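Local atomic coordinates of lipase (Streptomyces rimosus, PDB entry 5MAL), a protein that hydrolyses ester bonds of triacylglycerols and other lipid and aryl esters, preferring medium-length acyl chains, and also cleaves palmitoyl-CoA. Residues 31-34 with 35-38; 57-60 with 61-65; 165-168 with 169-173; 175-178 with 179-182; 185-188 with 189-192. All coordinates share one frame; numbering follows the deposited sequence.

Contact 1. Residues 31-34 with 35-38; sequences TKSY and PALW
The hydroxyl of Ser33 lies at the entrance to helix 34-40, where it accepts the backbone N-H of Ala36; Ala36 N and Ser33 OG are 3.3 Å apart and the bond is fairly straight, at 160°. OG also has a hydrogen bond to Ser30 O, so a single hydroxyl ties the helix to the preceding loop. Its position between the backbone N and the carbonyl carbon (chi1 67°) turns it toward the first turn, where it also touches Ala36 CB. Two backbone bonds open the helix, Leu37 N to Ser33 O at 2.9 Å and Trp38 N to Tyr34 O at 2.8 Å.

Tyr34 and Pro35 form the apolar half. Pro35 CD stands over one face of the phenol ring, 3.3 Å from its centroid, a CH-pi contact between sequence neighbours, while Pro35 CG reaches Tyr34 CE1. The far end of the ring is held by a hydrogen bond between Tyr34 OH and Ser12 OG. On the loop side, Leu37 CD1 packs against Lys32 O at 3.4 Å. A water donates to Thr31 O (2.7 Å from the water oxygen) and more weakly to Ala36 O. Helix 219-232 and strands 3-8 and 46-49 surround the turn, which is a classical serine N-cap with proline in the first turn, the Ser33 side chain lying about 9 Å from that of the nucleophile Ser10.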
loop_
_atom_site.group_PDB
_atom_site.type_symbol
_atom_site.label_atom_id
_atom_site.label_comp_id
_atom_site.label_asym_id
_atom_site.label_seq_id
_atom_site.Cartn_x
_atom_site.Cartn_y
_atom_site.Cartn_z
ATOM N N THR A 31 7.955 -10.821 -7.149
ATOM C CA THR A 31 7.315 -11.249 -8.387
ATOM C C THR A 31 5.872 -11.678 -8.135
ATOM O O THR A 31 5.102 -11.893 -9.081
ATOM C CB THR A 31 8.086 -12.401 -9.069
ATOM O OG1 THR A 31 8.003 -13.577 -8.265
ATOM C CG2 THR A 31 9.527 -12.025 -9.250
ATOM N N LYS A 32 5.502 -11.797 -6.862
ATOM C CA LYS A 32 4.129 -12.126 -6.508
ATOM C C LYS A 32 3.377 -10.900 -5.999
ATOM O O LYS A 32 2.258 -11.011 -5.503
ATOM C CB LYS A 32 4.094 -13.234 -5.462
ATOM C CG LYS A 32 4.689 -14.535 -5.970
ATOM C CD LYS A 32 4.477 -15.677 -4.997
ATOM C CE LYS A 32 5.251 -16.908 -5.443
ATOM N NZ LYS A 32 4.700 -17.489 -6.690
ATOM N N SER A 33 3.997 -9.735 -6.129
ATOM C CA SER A 33 3.325 -8.465 -5.846
ATOM C C SER A 33 2.245 -8.188 -6.881
ATOM O O SER A 33 2.316 -8.699 -8.004
ATOM C CB SER A 33 4.332 -7.323 -5.867
ATOM O OG SER A 33 4.823 -7.161 -7.187
ATOM N N TYR A 34 1.256 -7.354 -6.557
ATOM C CA TYR A 34 0.201 -7.188 -7.557
ATOM C C TYR A 34 0.748 -6.549 -8.853
ATOM O O TYR A 34 0.312 -6.925 -9.926
ATOM C CB TYR A 34 -0.999 -6.396 -7.005
ATOM C CG TYR A 34 -0.741 -4.940 -6.760
ATOM C CD1 TYR A 34 -0.904 -4.005 -7.785
ATOM C CD2 TYR A 34 -0.371 -4.487 -5.502
ATOM C CE1 TYR A 34 -0.661 -2.673 -7.564
ATOM C CE2 TYR A 34 -0.136 -3.151 -5.267
ATOM C CZ TYR A 34 -0.279 -2.251 -6.310
ATOM O OH TYR A 34 -0.048 -0.920 -6.117
ATOM N N PRO A 35 1.737 -5.619 -8.773
ATOM C CA PRO A 35 2.181 -5.131 -10.080
ATOM C C PRO A 35 2.881 -6.188 -10.913
ATOM O O PRO A 35 2.658 -6.247 -12.114
ATOM C CB PRO A 35 3.166 -4.010 -9.718
ATOM C CG PRO A 35 2.704 -3.538 -8.387
ATOM C CD PRO A 35 2.348 -4.823 -7.689
ATOM N N ALA A 36 3.710 -7.009 -10.287
ATOM C CA ALA A 36 4.406 -8.051 -11.029
ATOM C C ALA A 36 3.408 -9.071 -11.581
ATOM O O ALA A 36 3.539 -9.535 -12.712
ATOM C CB ALA A 36 5.432 -8.728 -10.154
ATOM N N LEU A 37 2.402 -9.419 -10.785
ATOM C CA LEU A 37 1.360 -10.323 -11.259
ATOM C C LEU A 37 0.582 -9.723 -12.428
ATOM O O LEU A 37 0.221 -10.421 -13.387
ATOM C CB LEU A 37 0.397 -10.674 -10.131
ATOM C CG LEU A 37 0.972 -11.513 -8.989
ATOM C CD1 LEU A 37 -0.093 -11.694 -7.922
ATOM C CD2 LEU A 37 1.460 -12.862 -9.493
ATOM N N TRP A 38 0.295 -8.432 -12.335
ATOM C CA TRP A 38 -0.396 -7.763 -13.414
ATOM C C TRP A 38 0.455 -7.810 -14.679
ATOM O O TRP A 38 -0.028 -8.177 -15.740
ATOM C CB TRP A 38 -0.714 -6.317 -13.040
ATOM C CG TRP A 38 -1.725 -5.693 -13.938
ATOM C CD1 TRP A 38 -3.080 -5.619 -13.736
ATOM C CD2 TRP A 38 -1.471 -5.034 -15.176
ATOM N NE1 TRP A 38 -3.676 -4.957 -14.779
ATOM C CE2 TRP A 38 -2.712 -4.594 -15.680
ATOM C CE3 TRP A 38 -0.313 -4.785 -15.918
ATOM C CZ2 TRP A 38 -2.825 -3.904 -16.883
ATOM C CZ3 TRP A 38 -0.436 -4.101 -17.128
ATOM C CH2 TRP A 38 -1.681 -3.674 -17.591
HETATM O O HOH W 1 4.836 -12.295 -11.694
#

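Contact 2. Residues 57-60 with 61-65; sequences TGDV and LAKQL
Thr57 accepts the N-H of Leu61 through its carbonyl, the first in a run of i to i+4 bonds along helix 57-64 of this SGNH-hydrolase fold. Leu61 CG rests against the same oxygen, 3.3 Å from Thr57 O. The hydroxyl of Thr57 is engaged by Asp83, and its side chain faces helix 98-130.

Gly58 contributes its carbonyl, which Ala62 N meets at 2.9 Å, with Ala62 CB packed close to that oxygen as well.

Asp59 accepts from Lys63 N through its carbonyl and meets the same lysine through its side chain. The two side chains run alongside each other in the same direction, and the bends of Lys63 at chi3 and chi4 bring its ammonium back beside Asp59 OD1. The salt bridge is a long one, 3.6 Å from Asp59 OD1 to Lys63 NZ. Asp59 OD2 instead accepts from Arg56 N, so the carboxylate divides its two oxygens between the backbone before it and the lysine one turn on.

Val60 lies where the helix widens into a pi-type turn. Its carbonyl receives Gln64 N at 3.0 Å, from above the carbonyl plane, and more weakly Leu65 N at 3.3 Å. The valine's two methyls take different neighbours: CG1 meets Leu65 CD2, while CG2 faces the flat side of the Gln64 amide, whose chain runs extended beyond CG. That amide is held by Gly8 N, which donates to Gln64 OE1, and this oxygen comes within 3.5 Å of Val60 CG2.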
loop_
_atom_site.group_PDB
_atom_site.type_symbol
_atom_site.label_atom_id
_atom_site.label_comp_id
_atom_site.label_asym_id
_atom_site.label_seq_id
_atom_site.Cartn_x
_atom_site.Cartn_y
_atom_site.Cartn_z
ATOM N N THR A 57 6.341 9.475 0.257
ATOM C CA THR A 57 6.059 10.295 -0.916
ATOM C C THR A 57 7.335 10.958 -1.447
ATOM O O THR A 57 7.513 11.082 -2.655
ATOM C CB THR A 57 5.010 11.380 -0.616
ATOM O OG1 THR A 57 5.462 12.190 0.471
ATOM C CG2 THR A 57 3.654 10.752 -0.261
ATOM N N GLY A 58 8.219 11.360 -0.536
ATOM C CA GLY A 58 9.474 12.000 -0.899
ATOM C C GLY A 58 10.417 11.063 -1.628
ATOM O O GLY A 58 11.181 11.469 -2.506
ATOM N N ASP A 59 10.361 9.791 -1.260
ATOM C CA ASP A 59 11.168 8.775 -1.913
ATOM C C ASP A 59 10.621 8.491 -3.300
ATOM O O ASP A 59 11.375 8.203 -4.225
ATOM C CB ASP A 59 11.199 7.506 -1.071
ATOM C CG ASP A 59 11.749 7.759 0.311
ATOM O OD1 ASP A 59 12.905 8.227 0.398
ATOM O OD2 ASP A 59 11.018 7.540 1.295
ATOM N N VAL A 60 9.304 8.572 -3.440
ATOM C CA VAL A 60 8.702 8.388 -4.747
ATOM C C VAL A 60 9.219 9.496 -5.668
ATOM O O VAL A 60 9.632 9.238 -6.802
ATOM C CB VAL A 60 7.158 8.399 -4.692
ATOM C CG1 VAL A 60 6.593 8.327 -6.087
ATOM C CG2 VAL A 60 6.642 7.214 -3.859
ATOM N N LEU A 61 9.242 10.717 -5.148
ATOM C CA LEU A 61 9.730 11.871 -5.912
ATOM C C LEU A 61 11.213 11.750 -6.262
ATOM O O LEU A 61 11.627 12.055 -7.381
ATOM C CB LEU A 61 9.482 13.153 -5.122
ATOM C CG LEU A 61 8.009 13.495 -4.882
ATOM C CD1 LEU A 61 7.864 14.690 -3.959
ATOM C CD2 LEU A 61 7.326 13.761 -6.194
ATOM N N ALA A 62 12.012 11.276 -5.312
ATOM C CA ALA A 62 13.463 11.241 -5.492
ATOM C C ALA A 62 13.984 10.041 -6.279
ATOM O O ALA A 62 15.029 10.130 -6.912
ATOM C CB ALA A 62 14.154 11.288 -4.126
ATOM N N LYS A 63 13.277 8.916 -6.230
ATOM C CA LYS A 63 13.860 7.672 -6.706
ATOM C C LYS A 63 12.979 6.900 -7.683
ATOM O O LYS A 63 13.480 6.014 -8.376
ATOM C CB LYS A 63 14.198 6.747 -5.522
ATOM C CG LYS A 63 15.392 7.188 -4.657
ATOM C CD LYS A 63 15.778 6.109 -3.639
ATOM C CE LYS A 63 14.617 5.784 -2.703
ATOM N NZ LYS A 63 14.969 5.838 -1.249
ATOM N N GLN A 64 11.680 7.204 -7.722
ATOM C CA GLN A 64 10.726 6.295 -8.381
ATOM C C GLN A 64 10.059 6.789 -9.661
ATOM O O GLN A 64 9.533 5.986 -10.434
ATOM C CB GLN A 64 9.612 5.918 -7.406
ATOM C CG GLN A 64 10.094 5.258 -6.119
ATOM C CD GLN A 64 8.940 4.642 -5.365
ATOM O OE1 GLN A 64 7.825 4.579 -5.887
ATOM N NE2 GLN A 64 9.194 4.173 -4.144
ATOM N N LEU A 65 10.041 8.096 -9.884
ATOM C CA LEU A 65 9.280 8.607 -11.021
ATOM C C LEU A 65 10.070 8.594 -12.327
ATOM O O LEU A 65 9.535 8.944 -13.378
ATOM C CB LEU A 65 8.783 10.017 -10.732
ATOM C CG LEU A 65 7.788 10.138 -9.578
ATOM C CD1 LEU A 65 7.517 11.591 -9.283
ATOM C CD2 LEU A 65 6.485 9.400 -9.887
#

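Contact 3. Residues 165-168 with 169-173; sequences AAAD and DINAV
Asp168 and Asn171 are joined through one water on the flank of helix 159-180. The water donates to Asp168 OD1 at 2.6 Å and accepts from Asn171 ND2 at 2.8 Å. Each side chain has a further partner: Asp168 OD1 forms a salt bridge with Arg143, and Asn171 ND2 donates to Tyr141 O. Although Asn171 ND2 also lies near Ala167 O, the angle is too poor for a bond, and that carbonyl is taken by Asn171 N.

The other main-chain bonds are regular. Asp169 N reaches Ala165 O at 2.7 Å, Ile170 N reaches Ala166 O at 2.8 Å and Ala172 N reaches Asp168 O at 2.9 Å.

Asp169 has its CG opposite the carbonyl carbon (chi1 -77°), which sets the carboxylate back beside Ala165 O. Its OD2 is satisfied by Arg109 and Gln113, so the charge is used between helices. The two acidic groups diverge, one toward Arg143, the other toward Arg109.

Ile170 CG2 packs on Ala167 O at 3.2 Å, and its side chain continues to Leu116. Helix 159-180 lies against helix 98-130 along Ala165, Asp169, Ile170 and Val173, with Tyr141 and Arg143, from the loop after strand 135-139, on its water-bridged flank.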
loop_
_atom_site.group_PDB
_atom_site.type_symbol
_atom_site.label_atom_id
_atom_site.label_comp_id
_atom_site.label_asym_id
_atom_site.label_seq_id
_atom_site.Cartn_x
_atom_site.Cartn_y
_atom_site.Cartn_z
ATOM N N ALA A 165 -9.035 2.358 12.011
ATOM C CA ALA A 165 -9.465 3.731 11.797
ATOM C C ALA A 165 -8.418 4.517 11.018
ATOM O O ALA A 165 -8.764 5.335 10.168
ATOM C CB ALA A 165 -9.767 4.409 13.139
ATOM N N ALA A 166 -7.147 4.271 11.330
ATOM C CA ALA A 166 -6.033 4.855 10.594
ATOM C C ALA A 166 -6.117 4.453 9.131
ATOM O O ALA A 166 -5.944 5.274 8.249
ATOM C CB ALA A 166 -4.704 4.418 11.189
ATOM N N ALA A 167 -6.374 3.175 8.880
ATOM C CA ALA A 167 -6.565 2.704 7.512
ATOM C C ALA A 167 -7.743 3.418 6.870
ATOM O O ALA A 167 -7.643 3.911 5.744
ATOM C CB ALA A 167 -6.792 1.207 7.492
ATOM N N ASP A 168 -8.863 3.468 7.589
ATOM C CA ASP A 168 -10.043 4.157 7.088
ATOM C C ASP A 168 -9.696 5.600 6.744
ATOM O O ASP A 168 -10.052 6.095 5.668
ATOM C CB ASP A 168 -11.183 4.110 8.108
ATOM C CG ASP A 168 -11.831 2.743 8.200
ATOM O OD1 ASP A 168 -11.480 1.866 7.390
ATOM O OD2 ASP A 168 -12.710 2.558 9.075
ATOM N N ASP A 169 -8.965 6.255 7.643
ATOM C CA ASP A 169 -8.544 7.646 7.430
ATOM C C ASP A 169 -7.711 7.758 6.173
ATOM O O ASP A 169 -7.968 8.624 5.340
ATOM C CB ASP A 169 -7.731 8.186 8.611
ATOM C CG ASP A 169 -8.593 8.554 9.816
ATOM O OD1 ASP A 169 -9.824 8.364 9.783
ATOM O OD2 ASP A 169 -8.020 9.025 10.813
ATOM N N ILE A 170 -6.708 6.891 6.030
ATOM C CA ILE A 170 -5.782 7.065 4.920
ATOM C C ILE A 170 -6.486 6.771 3.613
ATOM O O ILE A 170 -6.200 7.436 2.607
ATOM C CB ILE A 170 -4.487 6.214 5.066
ATOM C CG1 ILE A 170 -3.382 6.794 4.180
ATOM C CG2 ILE A 170 -4.722 4.736 4.788
ATOM C CD1 ILE A 170 -2.006 6.337 4.571
ATOM N N ASN A 171 -7.429 5.828 3.628
ATOM C CA ASN A 171 -8.179 5.481 2.421
ATOM C C ASN A 171 -9.146 6.586 2.007
ATOM O O ASN A 171 -9.317 6.854 0.818
ATOM C CB ASN A 171 -8.924 4.169 2.616
ATOM C CG ASN A 171 -7.982 2.988 2.630
ATOM O OD1 ASN A 171 -6.918 3.042 2.008
ATOM N ND2 ASN A 171 -8.349 1.925 3.349
ATOM N N ALA A 172 -9.777 7.222 2.990
ATOM C CA ALA A 172 -10.645 8.367 2.724
ATOM C C ALA A 172 -9.837 9.518 2.153
ATOM O O ALA A 172 -10.211 10.085 1.137
ATOM C CB ALA A 172 -11.375 8.806 3.991
ATOM N N VAL A 173 -8.728 9.862 2.801
ATOM C CA VAL A 173 -7.882 10.954 2.331
ATOM C C VAL A 173 -7.389 10.674 0.917
ATOM O O VAL A 173 -7.408 11.536 0.037
ATOM C CB VAL A 173 -6.681 11.175 3.261
ATOM C CG1 VAL A 173 -5.668 12.103 2.618
ATOM C CG2 VAL A 173 -7.147 11.753 4.594
HETATM O O HOH W 2 -10.563 1.716 4.967
#

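Contact 4. Residues 175-178 with 179-182; sequences AKRA and ADHG
Arg177 and Asp180 make up the charged part of the contact. They project together from the same flank of the helix, and Arg177 NH1 donates to Asp180 OD2 at 2.9 Å with an angle of 148°. The oxygen lies in the guanidinium plane, at its edge, but is approached on its anti side and from somewhat out of the carboxylate plane; the two planes are 71° apart. Bends at chi2 and chi3 curl the arginine back toward the aspartate. Arg177 NH1 also forms a salt bridge with Asp121.

Main-chain bonds show the helix running out. Ala179 N and Asp180 N still reach Ala175 O and Lys176 O, but His181 N turns to Ala178 O at 3.0 Å, keeping a weak link to Arg177 O. Gly182, with positive phi, is the C-prime residue of a Schellman motif, its N meeting Ala179 O while Phe183 N reaches Ala178 O.

The imidazole of His181 presents its edge to the backbone, with CD2 3.1 Å from Arg177 O. Its nitrogens bond to Asp128 and Asp121, which with the Arg177 bridge joins the end of helix 159-180 to helix 98-130. The two aspartates would probably favour a protonated imidazole, though the nearby Arg177 guanidinium would work against it.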
loop_
_atom_site.group_PDB
_atom_site.type_symbol
_atom_site.label_atom_id
_atom_site.label_comp_id
_atom_site.label_asym_id
_atom_site.label_seq_id
_atom_site.Cartn_x
_atom_site.Cartn_y
_atom_site.Cartn_z
ATOM N N ALA A 175 -8.580 8.420 -1.395
ATOM C CA ALA A 175 -9.593 8.328 -2.434
ATOM C C ALA A 175 -9.956 9.728 -2.917
ATOM O O ALA A 175 -10.077 9.965 -4.116
ATOM C CB ALA A 175 -10.820 7.596 -1.938
ATOM N N LYS A 176 -10.102 10.664 -1.992
ATOM C CA LYS A 176 -10.442 12.033 -2.401
ATOM C C LYS A 176 -9.292 12.747 -3.125
ATOM O O LYS A 176 -9.551 13.463 -4.090
ATOM C CB LYS A 176 -10.937 12.846 -1.202
ATOM C CG LYS A 176 -11.972 12.079 -0.399
ATOM C CD LYS A 176 -12.846 12.955 0.503
ATOM C CE LYS A 176 -12.100 14.144 1.079
ATOM N NZ LYS A 176 -12.834 14.663 2.274
ATOM N N ARG A 177 -8.045 12.546 -2.696
ATOM C CA ARG A 177 -6.903 13.103 -3.431
ATOM C C ARG A 177 -6.812 12.509 -4.828
ATOM O O ARG A 177 -6.596 13.227 -5.801
ATOM C CB ARG A 177 -5.572 12.853 -2.709
ATOM C CG ARG A 177 -5.256 13.724 -1.489
ATOM C CD ARG A 177 -5.179 15.216 -1.809
ATOM N NE ARG A 177 -6.515 15.783 -1.796
ATOM C CZ ARG A 177 -6.995 16.604 -2.721
ATOM N NH1 ARG A 177 -6.239 16.986 -3.746
ATOM N NH2 ARG A 177 -8.237 17.041 -2.604
ATOM N N ALA A 178 -6.960 11.185 -4.920
ATOM C CA ALA A 178 -6.894 10.496 -6.203
ATOM C C ALA A 178 -7.945 11.048 -7.156
ATOM O O ALA A 178 -7.644 11.426 -8.290
ATOM C CB ALA A 178 -7.083 9.008 -6.011
ATOM N N ALA A 179 -9.179 11.112 -6.678
ATOM C CA ALA A 179 -10.276 11.627 -7.487
ATOM C C ALA A 179 -10.026 13.088 -7.861
ATOM O O ALA A 179 -10.429 13.544 -8.940
ATOM C CB ALA A 179 -11.584 11.483 -6.746
ATOM N N ASP A 180 -9.331 13.814 -6.985
ATOM C CA ASP A 180 -9.052 15.228 -7.228
ATOM C C ASP A 180 -8.051 15.445 -8.356
ATOM O O ASP A 180 -7.919 16.554 -8.870
ATOM C CB ASP A 180 -8.533 15.898 -5.970
ATOM C CG ASP A 180 -9.028 17.312 -5.842
ATOM O OD1 ASP A 180 -10.237 17.528 -6.069
ATOM O OD2 ASP A 180 -8.207 18.192 -5.533
ATOM N N HIS A 181 -7.344 14.383 -8.737
ATOM C CA HIS A 181 -6.463 14.427 -9.902
ATOM C C HIS A 181 -6.994 13.576 -11.050
ATOM O O HIS A 181 -6.304 13.354 -12.045
ATOM C CB HIS A 181 -5.063 13.958 -9.533
ATOM C CG HIS A 181 -4.366 14.852 -8.567
ATOM N ND1 HIS A 181 -3.288 15.631 -8.928
ATOM C CD2 HIS A 181 -4.580 15.090 -7.249
ATOM C CE1 HIS A 181 -2.871 16.312 -7.877
ATOM N NE2 HIS A 181 -3.633 15.998 -6.844
ATOM N N GLY A 182 -8.228 13.103 -10.909
ATOM C CA GLY A 182 -8.851 12.290 -11.930
ATOM C C GLY A 182 -8.269 10.894 -11.985
ATOM O O GLY A 182 -8.394 10.204 -13.001
#

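Contact 5. Residues 185-188 with 189-192; sequences FGDV and NTTF
Val188 O is the close-packed centre of this turn, gripped by two backbone donors. Phe192 N reaches it at 2.9 Å, in the carbonyl plane, and Thr191 N at 3.2 Å from well above that plane. The Phe192 ring adds its edge, with CD1 3.1 Å from Val188 O. The side chains of Val188 and Phe192 lie side by side and point the same way, their closest atoms being Val188 CB and Phe192 CD1. Pro142 lies against both, Leu204 touches Phe192, and Tyr226 and Val229 of helix 219-232 pack on Val188. Thr191 OG1 lies 3.0 Å from Val188 O and has Gly225 O as a hydrogen-bond partner.

Residues 185-192 lead from the edge strand 184-186 of the parallel sheet of the SGNH-hydrolase fold into the short helix 189-192, and Asp187 caps the turn between them. Its CG is anti to the backbone N (chi1 178°), which carries the carboxylate forward to Asn189. There OD1 accepts Asn189 N at 2.9 Å, from above the carboxylate plane.

Toward solvent only the side chains are looser: Thr190 is exposed, and its CG2 stays 4.2 Å from the carboxylate oxygen Asp187 OD2, though it lies 3.4 Å from Asp187 O. That backbone carbonyl is itself held by two donors, Thr190 OG1 at 2.7 Å from Asp187 O and nearly in line with the carbonyl, and Thr190 N from above its plane. The amide of Asn189 stands almost perpendicular to the Asp187 carboxylate, at 87°, and turns its OD1 to Arg143 N.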
loop_
_atom_site.group_PDB
_atom_site.type_symbol
_atom_site.label_atom_id
_atom_site.label_comp_id
_atom_site.label_asym_id
_atom_site.label_seq_id
_atom_site.Cartn_x
_atom_site.Cartn_y
_atom_site.Cartn_z
ATOM N N PHE A 185 -9.319 5.262 -7.786
ATOM C CA PHE A 185 -8.946 4.716 -6.483
ATOM C C PHE A 185 -9.433 3.287 -6.381
ATOM O O PHE A 185 -10.595 2.983 -6.687
ATOM C CB PHE A 185 -9.525 5.542 -5.341
ATOM C CG PHE A 185 -9.156 5.027 -3.991
ATOM C CD1 PHE A 185 -7.893 5.255 -3.476
ATOM C CD2 PHE A 185 -10.060 4.279 -3.244
ATOM C CE1 PHE A 185 -7.538 4.764 -2.222
ATOM C CE2 PHE A 185 -9.711 3.795 -1.997
ATOM C CZ PHE A 185 -8.442 4.047 -1.490
ATOM N N GLY A 186 -8.543 2.403 -5.956
ATOM C CA GLY A 186 -8.881 1.010 -5.776
ATOM C C GLY A 186 -8.949 0.718 -4.290
ATOM O O GLY A 186 -7.934 0.724 -3.581
ATOM N N ASP A 187 -10.164 0.501 -3.809
ATOM C CA ASP A 187 -10.387 0.195 -2.402
ATOM C C ASP A 187 -10.136 -1.288 -2.168
ATOM O O ASP A 187 -10.917 -2.131 -2.608
ATOM C CB ASP A 187 -11.815 0.571 -2.006
ATOM C CG ASP A 187 -12.132 0.240 -0.561
ATOM O OD1 ASP A 187 -11.225 -0.184 0.185
ATOM O OD2 ASP A 187 -13.304 0.425 -0.168
ATOM N N VAL A 188 -9.063 -1.625 -1.469
ATOM C CA VAL A 188 -8.747 -3.045 -1.347
ATOM C C VAL A 188 -9.518 -3.720 -0.217
ATOM O O VAL A 188 -9.421 -4.928 -0.040
ATOM C CB VAL A 188 -7.234 -3.280 -1.162
ATOM C CG1 VAL A 188 -6.488 -2.830 -2.423
ATOM C CG2 VAL A 188 -6.702 -2.579 0.087
ATOM N N ASN A 189 -10.320 -2.963 0.521
ATOM C CA ASN A 189 -11.209 -3.589 1.487
ATOM C C ASN A 189 -12.296 -4.381 0.789
ATOM O O ASN A 189 -12.944 -5.233 1.394
ATOM C CB ASN A 189 -11.836 -2.548 2.399
ATOM C CG ASN A 189 -10.859 -2.002 3.383
ATOM O OD1 ASN A 189 -10.094 -2.753 3.984
ATOM N ND2 ASN A 189 -10.859 -0.688 3.551
ATOM N N THR A 190 -12.500 -4.103 -0.492
ATOM C CA THR A 190 -13.513 -4.837 -1.229
ATOM C C THR A 190 -13.107 -6.306 -1.287
ATOM O O THR A 190 -13.953 -7.201 -1.266
ATOM C CB THR A 190 -13.711 -4.270 -2.637
ATOM O OG1 THR A 190 -12.459 -4.241 -3.330
ATOM C CG2 THR A 190 -14.257 -2.857 -2.556
ATOM N N THR A 191 -11.806 -6.553 -1.326
ATOM C CA THR A 191 -11.308 -7.924 -1.430
ATOM C C THR A 191 -10.764 -8.455 -0.112
ATOM O O THR A 191 -10.824 -9.657 0.131
ATOM C CB THR A 191 -10.205 -8.043 -2.472
ATOM O OG1 THR A 191 -9.231 -7.021 -2.232
ATOM C CG2 THR A 191 -10.779 -7.881 -3.888
ATOM N N PHE A 192 -10.185 -7.580 0.716
ATOM C CA PHE A 192 -9.620 -8.029 1.995
ATOM C C PHE A 192 -10.673 -8.266 3.083
ATOM O O PHE A 192 -10.363 -8.844 4.124
ATOM C CB PHE A 192 -8.575 -7.023 2.517
ATOM C CG PHE A 192 -7.201 -7.203 1.925
ATOM C CD1 PHE A 192 -6.850 -6.561 0.748
ATOM C CD2 PHE A 192 -6.257 -8.017 2.557
ATOM C CE1 PHE A 192 -5.577 -6.718 0.196
ATOM C CE2 PHE A 192 -4.976 -8.176 2.020
ATOM C CZ PHE A 192 -4.637 -7.527 0.832
#

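In the fold
Contacts 3, 4 and 5 follow one another along helix 159-180, strand 184-186 and helix 189-192. Contact 5 touches both others: Asn171 ND2 comes 3.6 Å from Asn189 ND2, and Ala175 CB lies 3.6 Å from Phe185 CD2, so the edge-strand phenylalanine packs against helix 159-180. Contacts 1 and 3 lie on opposite sides of the chain's centre, their centres about 24 Å apart, as do contacts 2 and 5. The side chains of Ser33 in contact 1 and Gln64 in contact 2 are each about 9 Å from that of the nucleophile Ser10, and the Phe192 side chain in contact 5 is about 9 Å from that of His216, the inferred active-site histidine; contact 4 is remote from both.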